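Local structure of acylphosphatase (Bacillus subtilis, 3BR8) at residues M1-R5 and G48-Q54; Y4-G10 and V69-T75; K29-W33 and L45-P49. The protein catalyses the hydrolysis of acyl phosphates to a carboxylate and inorganic phosphate. All coordinates share one frame; numbering follows the deposited sequence.

The chain opens with strand 2-9, whose two ends serve two contacts. Contact 1 joins its first residues to the start of helix 50-62 and closes a loop of 42 residues. Contact 2 begins from the same strand, sharing Tyr-4 and Arg-5, and reaches strand 68-77 across 58 residues. Contact 3 closes the hairpin between strands 31-36 and 42-48. It lies wholly within the loop of contact 2 and ends on the stretch where contact 1 ends, at Gly-48 and Pro-49. Strand 2-9 pairs with strand 68-77 on one side and, through bonds such as Tyr-4 to Ala-46, with strand 42-48 on the other. Together they tie four strands of one sheet to the helix packed on it.

Contact 1: residues M1-R5 and G48-Q54; sequences MLQYR and GPENALQ
In a ferredoxin-like alpha/beta sandwich, Met-1, Leu-2 and Tyr-4, at the N-terminal end of the chain and its first strand, meet the turn that leads from strand 42-48 into helix 50-62. The backbones join at Leu-2 and Gly-48. Gly-48 N donates to Leu-2 O at 3.1 Å, and Leu-2 N donates back to Gly-48 O over a longer 3.3 Å. Gly-48 suits its place. A CB there would run into the ring of Pro-49, the N-cap residue of the helix. Met-1 packs on this turn. Its chain bends at chi2 and chi3, and SD lies 3.7 Å from Pro-49 CD.

Leu-53 is central to the apolar contact. One branch, CD1, touches both Leu-2 and Tyr-4. It lies 3.7 Å from Leu-2 CB and also meets the carbonyl oxygen of Leu-2. The same methyl sits 4.2 Å from the centroid of the Tyr-4 ring, squarely over one face, only 2° off the normal. Leu-53 CB meets the ring at CE1, 3.7 Å away. Tyr-4 turns to this position with CG anti to its carbonyl carbon (chi1 -76°). Glu-50 crosses Leu-2 at about a right angle, with its CG 4.0 Å from Leu-2 CD2.

The far end of the tyrosine is held by water. One molecule binds Tyr-4 OH at 2.7 Å and donates to Glu-50 O. That carbonyl also accepts Gln-54 N inside the helix, so the water joins the strand to the first helical turn. Leu-53 also reaches Leu-30 and Ala-46 in the layer between sheet and helix. Such packing of a helix on a central strand is characteristic of the ferredoxin-like sandwich of acylphosphatases.

Contact 2: residues Y4-G10 and V69-T75; sequences YRIIVDG and VTDISVT
Arg-5, Ile-7 and Asp-9 pair with Thr-75, Ser-73 and Asp-71 as antiparallel hydrogen-bonded pairs. Arg-5 N to Thr-75 O is the straightest of their bonds, 2.8 Å long at 171°. Thr-75 N returns a bond to Arg-5 O, and Ile-7 and Ser-73 likewise exchange two. CA-H...O contacts accompany them at the pairs between, such as Ile-6 CA to Ser-73 O at 3.2 Å.

The regular pairing ends in a classic beta bulge. Thr-70 and Asp-71 both face Asp-9, and Asp-9 O accepts Thr-70 N at 2.8 Å and, weakly, Asp-71 N. Gly-10 follows, at backbone angles that call for glycine; a CB would also strike Thr-70 N. The bulge lies where edge strand 68-77 of the ferredoxin-like sheet flanks the central strand 2-9, near the point where the chain turns off toward helix 17-27.

Apolar side chains fill the face under the helices. The side chains of Ile-6 and Ile-72 lie side by side, their CG2 methyls 3.7 Å apart. Val-8 CG1 reaches both methyls of Val-69, each at 3.8 Å, crossing at about a right angle. Val-74 CG1 stands anti to its backbone N (chi1 -175°) and covers the face of the Tyr-4 ring opposite Leu-53, off-centre toward the rim. Phe-17 touches both Val-8 and Val-69. The Val-8 side chain is about 9 Å from that of the active-site residue Asn-36.

Polar side chains share the other face with Ile-7. Ser-73 OG rests 3.4 Å from Ile-7 CB. Water links Ser-73 OG to Arg-5 O, and a second water donates to Ile-7 O and Asp-71 OD1.

Contact 3: residues K29-W33 and L45-P49; sequences KLAGW and LAEGP
Trp-33 lies with one face of its indole on the side chain of Leu-45. Leu-45 CB stands 3.7 Å from the centroid of the six-membered ring and only 6° off its normal. CG of the leucine continues along the ring to CH2 of Trp-33, at 3.8 Å. The ring folds over Leu-45 because Trp-33 CG sits between its own backbone N and carbonyl carbon (chi1 69°).

On the other side of the hairpin Leu-30 packs by its CD2 branch, 3.7 Å from Gly-48 CA. Its CD1 is turned to Ala-46 CB. Both glycines are close-fitted. A CB on Gly-32 would strike Leu-45 O, and one on Gly-48 would strike Leu-30 CD2.

Backbone bonds frame this apolar part. Ala-31 pairs with Glu-47 and Trp-33 with Leu-45, two bonds each. Glu-47 N to Ala-31 O is short at 2.8 Å but bent, 137° at the hydrogen. At the polar edge Trp-33 NE1 is bonded to Glu-43 OE2, which helps fix the turn of the indole. With an alanine in place of Trp-33, Leu-45 would probably lose its aromatic cover and Glu-43 its indole partner. Glu-47 is modelled in two conformers; in one, its OE2 accepts the backbone N of Glu-81.

Lys-29, with positive phi, is the C-prime residue of the Schellman motif that ends helix 17-27, and Leu-30 then leads into strand 31-36. Helix 50-62 covers Leu-30 and Ala-46 through Phe-56. Strand 2-9 flanks strand 42-48, and Gly-32 bonds to strand 86-88 on the outer side.

Contact 1: residues M1-R5 and G48-Q54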
ATOM      1  N   MET A   1      14.816  -5.536  -4.816  1.00 26.38           N
ATOM      2  CA  MET A   1      14.875  -5.201  -3.369  1.00 24.17           C
ATOM      3  C   MET A   1      14.039  -6.226  -2.578  1.00 23.10           C
ATOM      4  O   MET A   1      14.468  -7.362  -2.329  1.00 24.89           O
ATOM      5  CB  MET A   1      14.363  -3.769  -3.141  1.00 23.30           C
ATOM      6  CG  MET A   1      14.782  -2.725  -4.194  1.00 23.69           C
ATOM      7  SD  MET A   1      15.468  -1.224  -3.451  1.00 22.73           S
ATOM      8  CE  MET A   1      16.644  -2.085  -2.392  1.00 16.75           C
ATOM      9  N   LEU A   2      12.845  -5.812  -2.190  1.00 19.77           N
ATOM     10  CA  LEU A   2      11.808  -6.727  -1.782  1.00 17.34           C
ATOM     11  C   LEU A   2      10.517  -6.146  -2.350  1.00 14.54           C
ATOM     12  O   LEU A   2      10.411  -4.928  -2.547  1.00 12.79           O
ATOM     13  CB  LEU A   2      11.765  -6.839  -0.255  1.00 18.63           C
ATOM     14  CG  LEU A   2      11.449  -8.201   0.377  1.00 19.95           C
ATOM     15  CD1 LEU A   2      12.387  -9.318  -0.079  1.00 23.93           C
ATOM     16  CD2 LEU A   2      11.465  -8.071   1.893  1.00 19.44           C
ATOM     17  N   GLN A   3       9.575  -7.028  -2.666  1.00 13.86           N
ATOM     18  CA  GLN A   3       8.221  -6.656  -3.064  1.00 13.29           C
ATOM     19  C   GLN A   3       7.248  -7.149  -1.996  1.00 11.58           C
ATOM     20  O   GLN A   3       7.264  -8.335  -1.633  1.00 12.83           O
ATOM     21  CB  GLN A   3       7.864  -7.284  -4.425  1.00 14.84           C
ATOM     22  CG  GLN A   3       6.474  -6.933  -4.962  1.00 15.60           C
ATOM     23  CD  GLN A   3       6.083  -7.734  -6.201  1.00 17.77           C
ATOM     24  OE1 GLN A   3       6.393  -7.349  -7.326  1.00 21.72           O
ATOM     25  NE2 GLN A   3       5.360  -8.835  -5.995  1.00 19.08           N
ATOM     26  N   TYR A   4       6.393  -6.251  -1.510  1.00 10.22           N
ATOM     27  CA  TYR A   4       5.272  -6.657  -0.665  1.00  9.57           C
ATOM     28  C   TYR A   4       3.960  -6.565  -1.426  1.00  9.66           C
ATOM     29  O   TYR A   4       3.694  -5.577  -2.112  1.00 10.10           O
ATOM     30  CB  TYR A   4       5.148  -5.764   0.574  1.00  9.92           C
ATOM     31  CG  TYR A   4       6.134  -5.971   1.697  1.00 10.62           C
ATOM     32  CD1 TYR A   4       6.149  -5.090   2.765  1.00 10.65           C
ATOM     33  CD2 TYR A   4       7.033  -7.041   1.707  1.00 10.05           C
ATOM     34  CE1 TYR A   4       7.023  -5.245   3.805  1.00 11.33           C
ATOM     35  CE2 TYR A   4       7.922  -7.212   2.760  1.00 11.94           C
ATOM     36  CZ  TYR A   4       7.911  -6.303   3.803  1.00 11.41           C
ATOM     37  OH  TYR A   4       8.789  -6.460   4.845  1.00 13.91           O
ATOM     38  N   ARG A   5       3.137  -7.591  -1.251  1.00 10.48           N
ATOM     39  CA  ARG A   5       1.729  -7.560  -1.626  1.00 11.43           C
ATOM     40  C   ARG A   5       0.913  -7.396  -0.353  1.00 11.11           C
ATOM     41  O   ARG A   5       0.905  -8.283   0.504  1.00 12.29           O
ATOM     42  CB  ARG A   5       1.340  -8.854  -2.327  1.00 13.09           C
ATOM     43  CG  ARG A   5       1.965  -9.021  -3.669  1.00 14.25           C
ATOM     44  CD  ARG A   5       1.499 -10.322  -4.243  1.00 16.87           C
ATOM     45  NE  ARG A   5       2.064 -10.581  -5.555  1.00 20.49           N
ATOM     46  CZ  ARG A   5       1.767 -11.657  -6.277  1.00 22.44           C
ATOM     47  NH1 ARG A   5       0.919 -12.566  -5.804  1.00 22.86           N
ATOM     48  NH2 ARG A   5       2.322 -11.829  -7.467  1.00 25.15           N
ATOM     49  N   GLY A  48      10.775  -1.838  -2.784  1.00  9.65           N
ATOM     50  CA  GLY A  48      11.814  -0.914  -2.329  1.00 10.42           C
ATOM     51  C   GLY A  48      12.678  -1.548  -1.255  1.00 10.54           C
ATOM     52  O   GLY A  48      12.594  -2.767  -1.019  1.00 11.40           O
ATOM     53  N   PRO A  49      13.523  -0.733  -0.602  1.00 11.19           N
ATOM     54  CA  PRO A  49      14.360  -1.234   0.477  1.00 11.77           C
ATOM     55  C   PRO A  49      13.551  -1.643   1.695  1.00 10.69           C
ATOM     56  O   PRO A  49      12.466  -1.108   1.957  1.00 10.06           O
ATOM     57  CB  PRO A  49      15.261  -0.043   0.822  1.00 12.36           C
ATOM     58  CG  PRO A  49      15.108   0.937  -0.290  1.00 13.06           C
ATOM     59  CD  PRO A  49      13.749   0.701  -0.864  1.00 10.90           C
ATOM     60  N   GLU A  50      14.094  -2.589   2.438  1.00 11.34           N
ATOM     61  CA  GLU A  50      13.399  -3.174   3.562  1.00 11.73           C
ATOM     62  C   GLU A  50      12.997  -2.153   4.645  1.00 11.07           C
ATOM     63  O   GLU A  50      11.897  -2.242   5.205  1.00 10.24           O
ATOM     64  CB  GLU A  50      14.241  -4.328   4.118  1.00 13.66           C
ATOM     65  CG  GLU A  50      14.297  -5.585   3.198  1.00 16.16           C
ATOM     66  CD  GLU A  50      15.367  -5.547   2.068  1.00 18.23           C
ATOM     67  OE1 GLU A  50      16.064  -4.520   1.853  1.00 16.34           O
ATOM     68  OE2 GLU A  50      15.517  -6.593   1.383  1.00 19.23           O
ATOM     69  N   ASN A  51      13.855  -1.173   4.938  1.00 10.64           N
ATOM     70  CA  ASN A  51      13.501  -0.179   5.958  1.00 10.87           C
ATOM     71  C   ASN A  51      12.292   0.678   5.576  1.00  9.74           C
ATOM     72  O   ASN A  51      11.399   0.932   6.396  1.00  9.51           O
ATOM     73  CB  ASN A  51      14.706   0.684   6.411  1.00 11.45           C
ATOM     74  CG  ASN A  51      15.446   1.383   5.259  1.00 12.10           C
ATOM     75  OD1 ASN A  51      14.938   1.508   4.142  1.00 10.79           O
ATOM     76  ND2 ASN A  51      16.653   1.882   5.561  1.00 11.81           N
ATOM     77  N   ALA A  52      12.255   1.072   4.307  1.00  8.85           N
ATOM     78  CA  ALA A  52      11.136   1.795   3.723  1.00  8.17           C
ATOM     79  C   ALA A  52       9.852   0.961   3.706  1.00  8.18           C
ATOM     80  O   ALA A  52       8.777   1.456   4.059  1.00  7.34           O
ATOM     81  CB  ALA A  52      11.509   2.276   2.309  1.00  8.76           C
ATOM     82  N   LEU A  53       9.963  -0.306   3.307  1.00  7.59           N
ATOM     83  CA  LEU A  53       8.806  -1.176   3.253  1.00  7.69           C
ATOM     84  C   LEU A  53       8.220  -1.446   4.628  1.00  7.52           C
ATOM     85  O   LEU A  53       7.001  -1.423   4.803  1.00  7.85           O
ATOM     86  CB  LEU A  53       9.152  -2.512   2.585  1.00  8.40           C
ATOM     87  CG  LEU A  53       9.268  -2.541   1.060  1.00  9.04           C
ATOM     88  CD1 LEU A  53       9.798  -3.889   0.614  1.00  9.75           C
ATOM     89  CD2 LEU A  53       7.928  -2.239   0.382  1.00  9.56           C
ATOM     90  N   GLN A  54       9.073  -1.734   5.609  1.00  7.87           N
ATOM     91  CA  GLN A  54       8.585  -2.017   6.955  1.00  8.59           C
ATOM     92  C   GLN A  54       7.899  -0.804   7.565  1.00  8.23           C
ATOM     93  O   GLN A  54       6.814  -0.921   8.137  1.00  8.42           O
ATOM     94  CB  GLN A  54       9.732  -2.480   7.849  1.00  8.96           C
ATOM     95  CG  GLN A  54       9.288  -2.837   9.263  1.00  9.06           C
ATOM     96  CD  GLN A  54      10.410  -3.350  10.133  1.00  9.90           C
ATOM     97  OE1 GLN A  54      10.354  -3.238  11.362  1.00 12.65           O
ATOM     98  NE2 GLN A  54      11.433  -3.927   9.514  1.00 11.18           N
TER
HETATM   99  O   HOH W   1      10.990  -4.888   4.799  1.00 20.97           O

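Contact 2: residues Y4-G10 and V69-T75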
ATOM      1  N   TYR A   4       6.393  -6.251  -1.510  1.00 10.22           N
ATOM      2  CA  TYR A   4       5.272  -6.657  -0.665  1.00  9.57           C
ATOM      3  C   TYR A   4       3.960  -6.565  -1.426  1.00  9.66           C
ATOM      4  O   TYR A   4       3.694  -5.577  -2.112  1.00 10.10           O
ATOM      5  CB  TYR A   4       5.148  -5.764   0.574  1.00  9.92           C
ATOM      6  CG  TYR A   4       6.134  -5.971   1.697  1.00 10.62           C
ATOM      7  CD1 TYR A   4       6.149  -5.090   2.765  1.00 10.65           C
ATOM      8  CD2 TYR A   4       7.033  -7.041   1.707  1.00 10.05           C
ATOM      9  CE1 TYR A   4       7.023  -5.245   3.805  1.00 11.33           C
ATOM     10  CE2 TYR A   4       7.922  -7.212   2.760  1.00 11.94           C
ATOM     11  CZ  TYR A   4       7.911  -6.303   3.803  1.00 11.41           C
ATOM     12  OH  TYR A   4       8.789  -6.460   4.845  1.00 13.91           O
ATOM     13  N   ARG A   5       3.137  -7.591  -1.251  1.00 10.48           N
ATOM     14  CA  ARG A   5       1.729  -7.560  -1.626  1.00 11.43           C
ATOM     15  C   ARG A   5       0.913  -7.396  -0.353  1.00 11.11           C
ATOM     16  O   ARG A   5       0.905  -8.283   0.504  1.00 12.29           O
ATOM     17  CB  ARG A   5       1.340  -8.854  -2.327  1.00 13.09           C
ATOM     18  CG  ARG A   5       1.965  -9.021  -3.669  1.00 14.25           C
ATOM     19  CD  ARG A   5       1.499 -10.322  -4.243  1.00 16.87           C
ATOM     20  NE  ARG A   5       2.064 -10.581  -5.555  1.00 20.49           N
ATOM     21  CZ  ARG A   5       1.767 -11.657  -6.277  1.00 22.44           C
ATOM     22  NH1 ARG A   5       0.919 -12.566  -5.804  1.00 22.86           N
ATOM     23  NH2 ARG A   5       2.322 -11.829  -7.467  1.00 25.15           N
ATOM     24  N   ILE A   6       0.234  -6.260  -0.231  1.00  9.94           N
ATOM     25  CA  ILE A   6      -0.501  -5.895   0.976  1.00  9.82           C
ATOM     26  C   ILE A   6      -1.985  -5.798   0.645  1.00  9.62           C
ATOM     27  O   ILE A   6      -2.354  -5.135  -0.324  1.00  9.22           O
ATOM     28  CB  ILE A   6       0.017  -4.538   1.541  1.00 10.26           C
ATOM     29  CG1 ILE A   6       1.538  -4.582   1.784  1.00 11.56           C
ATOM     30  CG2 ILE A   6      -0.754  -4.127   2.796  1.00 11.30           C
ATOM     31  CD1 ILE A   6       2.196  -3.208   1.870  1.00 13.67           C
ATOM     32  N   ILE A   7      -2.822  -6.473   1.431  1.00  9.99           N
ATOM     33  CA  ILE A   7      -4.272  -6.318   1.306  1.00 10.13           C
ATOM     34  C   ILE A   7      -4.791  -5.740   2.616  1.00  9.68           C
ATOM     35  O   ILE A   7      -4.521  -6.282   3.702  1.00 10.64           O
ATOM     36  CB  ILE A   7      -4.990  -7.648   0.983  1.00 11.62           C
ATOM     37  CG1 ILE A   7      -4.494  -8.219  -0.354  1.00 12.28           C
ATOM     38  CG2 ILE A   7      -6.504  -7.435   0.934  1.00 13.52           C
ATOM     39  CD1 ILE A   7      -5.014  -9.612  -0.710  1.00 14.62           C
ATOM     40  N   VAL A   8      -5.510  -4.624   2.504  1.00  9.89           N
ATOM     41  CA  VAL A   8      -6.036  -3.917   3.659  1.00 10.75           C
ATOM     42  C   VAL A   8      -7.552  -4.070   3.698  1.00 11.03           C
ATOM     43  O   VAL A   8      -8.223  -3.926   2.666  1.00 11.03           O
ATOM     44  CB  VAL A   8      -5.696  -2.406   3.572  1.00 11.34           C
ATOM     45  CG1 VAL A   8      -6.016  -1.700   4.875  1.00 12.94           C
ATOM     46  CG2 VAL A   8      -4.217  -2.195   3.203  1.00 12.36           C
ATOM     47  N   ASP A   9      -8.091  -4.354   4.881  1.00 11.80           N
ATOM     48  CA  ASP A   9      -9.529  -4.414   5.052  1.00 13.52           C
ATOM     49  C   ASP A   9      -9.977  -3.509   6.193  1.00 14.20           C
ATOM     50  O   ASP A   9      -9.165  -3.091   7.025  1.00 14.38           O
ATOM     51  CB  ASP A   9      -9.989  -5.859   5.289  1.00 15.83           C
ATOM     52  CG  ASP A   9     -11.473  -6.061   5.015  1.00 18.78           C
ATOM     53  OD1 ASP A   9     -12.134  -5.189   4.408  1.00 18.51           O
ATOM     54  OD2 ASP A   9     -11.984  -7.121   5.417  1.00 23.43           O
ATOM     55  N   GLY A  10     -11.274  -3.222   6.206  1.00 15.12           N
ATOM     56  CA  GLY A  10     -11.891  -2.348   7.198  1.00 16.22           C
ATOM     57  C   GLY A  10     -12.804  -1.341   6.526  1.00 16.51           C
ATOM     58  O   GLY A  10     -13.433  -1.639   5.507  1.00 18.34           O
ATOM     59  N   VAL A  69      -8.545   0.691   9.646  1.00 16.83           N
ATOM     60  CA  VAL A  69      -7.901  -0.544   9.193  1.00 17.55           C
ATOM     61  C   VAL A  69      -8.146  -1.647  10.218  1.00 20.42           C
ATOM     62  O   VAL A  69      -7.710  -1.541  11.369  1.00 22.88           O
ATOM     63  CB  VAL A  69      -6.380  -0.351   8.971  1.00 17.92           C
ATOM     64  CG1 VAL A  69      -5.697  -1.667   8.644  1.00 19.71           C
ATOM     65  CG2 VAL A  69      -6.142   0.655   7.857  1.00 16.18           C
ATOM     66  N   THR A  70      -8.851  -2.695   9.803  1.00 21.07           N
ATOM     67  CA  THR A  70      -9.162  -3.810  10.705  1.00 25.18           C
ATOM     68  C   THR A  70      -8.254  -5.011  10.451  1.00 26.65           C
ATOM     69  O   THR A  70      -8.061  -5.845  11.333  1.00 30.41           O
ATOM     70  CB  THR A  70     -10.639  -4.246  10.609  1.00 26.89           C
ATOM     71  OG1 THR A  70     -10.921  -4.712   9.284  1.00 27.00           O
ATOM     72  CG2 THR A  70     -11.579  -3.096  10.977  1.00 27.24           C
ATOM     73  N   ASP A  71      -7.707  -5.098   9.242  1.00 23.96           N
ATOM     74  CA  ASP A  71      -6.753  -6.152   8.914  1.00 25.64           C
ATOM     75  C   ASP A  71      -5.759  -5.710   7.851  1.00 22.97           C
ATOM     76  O   ASP A  71      -6.105  -4.955   6.940  1.00 20.19           O
ATOM     77  CB  ASP A  71      -7.466  -7.419   8.441  1.00 27.35           C
ATOM     78  CG  ASP A  71      -6.514  -8.587   8.280  1.00 30.68           C
ATOM     79  OD1 ASP A  71      -6.315  -9.047   7.136  1.00 31.62           O
ATOM     80  OD2 ASP A  71      -5.943  -9.028   9.294  1.00 34.92           O
ATOM     81  N   ILE A  72      -4.519  -6.178   7.987  1.00 26.30           N
ATOM     82  CA  ILE A  72      -3.510  -6.053   6.939  1.00 24.02           C
ATOM     83  C   ILE A  72      -2.827  -7.406   6.757  1.00 21.87           C
ATOM     84  O   ILE A  72      -2.274  -7.971   7.708  1.00 24.33           O
ATOM     85  CB  ILE A  72      -2.455  -4.955   7.241  1.00 26.47           C
ATOM     86  CG1 ILE A  72      -3.075  -3.564   7.087  1.00 30.45           C
ATOM     87  CG2 ILE A  72      -1.248  -5.091   6.311  1.00 25.74           C
ATOM     88  CD1 ILE A  72      -2.088  -2.418   7.144  1.00 35.18           C
ATOM     89  N   SER A  73      -2.907  -7.934   5.541  1.00 19.27           N
ATOM     90  CA  SER A  73      -2.172  -9.142   5.191  1.00 18.16           C
ATOM     91  C   SER A  73      -1.029  -8.725   4.291  1.00 16.04           C
ATOM     92  O   SER A  73      -1.197  -7.855   3.444  1.00 15.23           O
ATOM     93  CB  SER A  73      -3.077 -10.154   4.488  1.00 21.34           C
ATOM     94  OG  SER A  73      -3.411  -9.733   3.181  1.00 22.48           O
ATOM     95  N   VAL A  74       0.133  -9.327   4.494  1.00 15.60           N
ATOM     96  CA  VAL A  74       1.316  -9.013   3.702  1.00 13.73           C
ATOM     97  C   VAL A  74       1.944 -10.330   3.262  1.00 14.40           C
ATOM     98  O   VAL A  74       2.128 -11.227   4.084  1.00 16.33           O
ATOM     99  CB  VAL A  74       2.368  -8.223   4.532  1.00 15.15           C
ATOM    100  CG1 VAL A  74       3.555  -7.791   3.653  1.00 15.54           C
ATOM    101  CG2 VAL A  74       1.747  -7.014   5.224  1.00 16.65           C
ATOM    102  N   THR A  75       2.237 -10.465   1.971  1.00 13.97           N
ATOM    103  CA  THR A  75       3.102 -11.538   1.467  1.00 15.51           C
ATOM    104  C   THR A  75       4.274 -10.907   0.714  1.00 13.88           C
ATOM    105  O   THR A  75       4.160  -9.806   0.167  1.00 13.97           O
ATOM    106  CB  THR A  75       2.368 -12.536   0.538  1.00 19.09           C
ATOM    107  OG1 THR A  75       1.891 -11.851  -0.624  1.00 18.89           O
ATOM    108  CG2 THR A  75       1.200 -13.219   1.255  1.00 22.96           C
TER
HETATM  109  O   HOH W   2      -1.431  -9.845   0.885  1.00 21.57           O
HETATM  110  O   HOH W   3      -6.710  -7.825   4.804  1.00 16.15           O
HETATM  111  O   HOH W   4     -11.996  -6.758   8.118  1.00 33.63           O

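Contact 3: residues K29-W33 and L45-P49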
ATOM      1  N   LYS A  29       9.783   6.454  -1.168  1.00  7.78           N
ATOM      2  CA  LYS A  29      10.421   6.106  -2.453  1.00  8.66           C
ATOM      3  C   LYS A  29      10.167   4.653  -2.873  1.00  8.91           C
ATOM      4  O   LYS A  29      11.057   3.959  -3.356  1.00 10.29           O
ATOM      5  CB  LYS A  29      11.917   6.490  -2.474  1.00  9.46           C
ATOM      6  CG  LYS A  29      12.140   7.978  -2.195  1.00  8.83           C
ATOM      7  CD  LYS A  29      13.623   8.376  -2.249  1.00 11.11           C
ATOM      8  CE  LYS A  29      13.844   9.823  -1.814  1.00 11.19           C
ATOM      9  NZ  LYS A  29      15.277  10.250  -2.020  1.00 13.42           N
ATOM     10  N   LEU A  30       8.929   4.214  -2.680  1.00  8.08           N
ATOM     11  CA  LEU A  30       8.501   2.879  -3.067  1.00  8.53           C
ATOM     12  C   LEU A  30       7.801   2.922  -4.418  1.00  8.79           C
ATOM     13  O   LEU A  30       7.125   3.899  -4.744  1.00  9.16           O
ATOM     14  CB  LEU A  30       7.560   2.312  -2.002  1.00  8.24           C
ATOM     15  CG  LEU A  30       8.144   2.213  -0.595  1.00  8.63           C
ATOM     16  CD1 LEU A  30       7.055   1.771   0.367  1.00  9.33           C
ATOM     17  CD2 LEU A  30       9.312   1.247  -0.575  1.00  9.14           C
ATOM     18  N   ALA A  31       7.963   1.859  -5.196  1.00  8.76           N
ATOM     19  CA  ALA A  31       7.303   1.753  -6.500  1.00  9.41           C
ATOM     20  C   ALA A  31       6.211   0.680  -6.463  1.00  9.52           C
ATOM     21  O   ALA A  31       6.273  -0.254  -5.667  1.00 10.21           O
ATOM     22  CB  ALA A  31       8.315   1.443  -7.575  1.00 10.78           C
ATOM     23  N   GLY A  32       5.203   0.823  -7.310  1.00  9.60           N
ATOM     24  CA  GLY A  32       4.094  -0.118  -7.326  1.00  9.59           C
ATOM     25  C   GLY A  32       2.778   0.595  -7.537  1.00  8.34           C
ATOM     26  O   GLY A  32       2.702   1.553  -8.320  1.00  8.99           O
ATOM     27  N   TRP A  33       1.737   0.151  -6.837  1.00  8.48           N
ATOM     28  CA  TRP A  33       0.412   0.727  -7.026  1.00  8.14           C
ATOM     29  C   TRP A  33      -0.518   0.450  -5.852  1.00  7.78           C
ATOM     30  O   TRP A  33      -0.249  -0.409  -5.005  1.00  7.31           O
ATOM     31  CB  TRP A  33      -0.243   0.220  -8.334  1.00  9.81           C
ATOM     32  CG  TRP A  33      -0.640  -1.260  -8.306  1.00  9.78           C
ATOM     33  CD1 TRP A  33      -1.794  -1.803  -7.780  1.00 11.26           C
ATOM     34  CD2 TRP A  33       0.106  -2.356  -8.840  1.00 11.98           C
ATOM     35  NE1 TRP A  33      -1.793  -3.168  -7.950  1.00 12.31           N
ATOM     36  CE2 TRP A  33      -0.647  -3.533  -8.604  1.00 11.45           C
ATOM     37  CE3 TRP A  33       1.334  -2.457  -9.502  1.00 12.72           C
ATOM     38  CZ2 TRP A  33      -0.205  -4.796  -9.006  1.00 13.48           C
ATOM     39  CZ3 TRP A  33       1.779  -3.712  -9.896  1.00 14.12           C
ATOM     40  CH2 TRP A  33       1.009  -4.867  -9.647  1.00 13.70           C
ATOM     41  N   LEU A  45       0.705  -2.952  -4.011  1.00  8.39           N
ATOM     42  CA  LEU A  45       1.957  -3.593  -4.383  1.00  8.91           C
ATOM     43  C   LEU A  45       3.047  -2.559  -4.159  1.00  8.56           C
ATOM     44  O   LEU A  45       2.969  -1.454  -4.709  1.00  8.56           O
ATOM     45  CB  LEU A  45       1.911  -4.031  -5.849  1.00 10.27           C
ATOM     46  CG  LEU A  45       3.027  -4.915  -6.395  1.00 13.54           C
ATOM     47  CD1 LEU A  45       4.280  -4.131  -6.810  1.00 14.51           C
ATOM     48  CD2 LEU A  45       3.331  -6.054  -5.440  1.00 17.98           C
ATOM     49  N   ALA A  46       4.040  -2.891  -3.336  1.00  8.84           N
ATOM     50  CA  ALA A  46       5.104  -1.936  -3.042  1.00  8.49           C
ATOM     51  C   ALA A  46       6.468  -2.614  -3.116  1.00  9.22           C
ATOM     52  O   ALA A  46       6.649  -3.704  -2.569  1.00  9.88           O
ATOM     53  CB  ALA A  46       4.896  -1.307  -1.676  1.00  9.05           C
ATOM     54  N   GLU A  47       7.422  -1.955  -3.767  1.00  9.39           N
ATOM     55  CA  GLU A  47       8.768  -2.462  -4.016  0.50 11.03           C
ATOM     56  C   GLU A  47       9.758  -1.401  -3.518  1.00 10.06           C
ATOM     57  O   GLU A  47       9.657  -0.246  -3.849  1.00  9.70           O
ATOM     58  CB  GLU A  47       9.014  -2.737  -5.508  0.50 12.17           C
ATOM     59  CG  GLU A  47       8.062  -3.746  -6.164  0.50 15.39           C
ATOM     60  CD  GLU A  47       8.394  -4.069  -7.624  0.50 17.22           C
ATOM     61  OE1 GLU A  47       9.232  -3.372  -8.239  0.50 19.59           O
ATOM     62  OE2 GLU A  47       7.818  -5.041  -8.161  0.50 20.47           O
ATOM     63  N   GLY A  48      10.775  -1.838  -2.784  1.00  9.65           N
ATOM     64  CA  GLY A  48      11.814  -0.914  -2.329  1.00 10.42           C
ATOM     65  C   GLY A  48      12.678  -1.548  -1.255  1.00 10.54           C
ATOM     66  O   GLY A  48      12.594  -2.767  -1.019  1.00 11.40           O
ATOM     67  N   PRO A  49      13.523  -0.733  -0.602  1.00 11.19           N
ATOM     68  CA  PRO A  49      14.360  -1.234   0.477  1.00 11.77           C
ATOM     69  C   PRO A  49      13.551  -1.643   1.695  1.00 10.69           C
ATOM     70  O   PRO A  49      12.466  -1.108   1.957  1.00 10.06           O
ATOM     71  CB  PRO A  49      15.261  -0.043   0.822  1.00 12.36           C
ATOM     72  CG  PRO A  49      15.108   0.937  -0.290  1.00 13.06           C
ATOM     73  CD  PRO A  49      13.749   0.701  -0.864  1.00 10.90           C
TER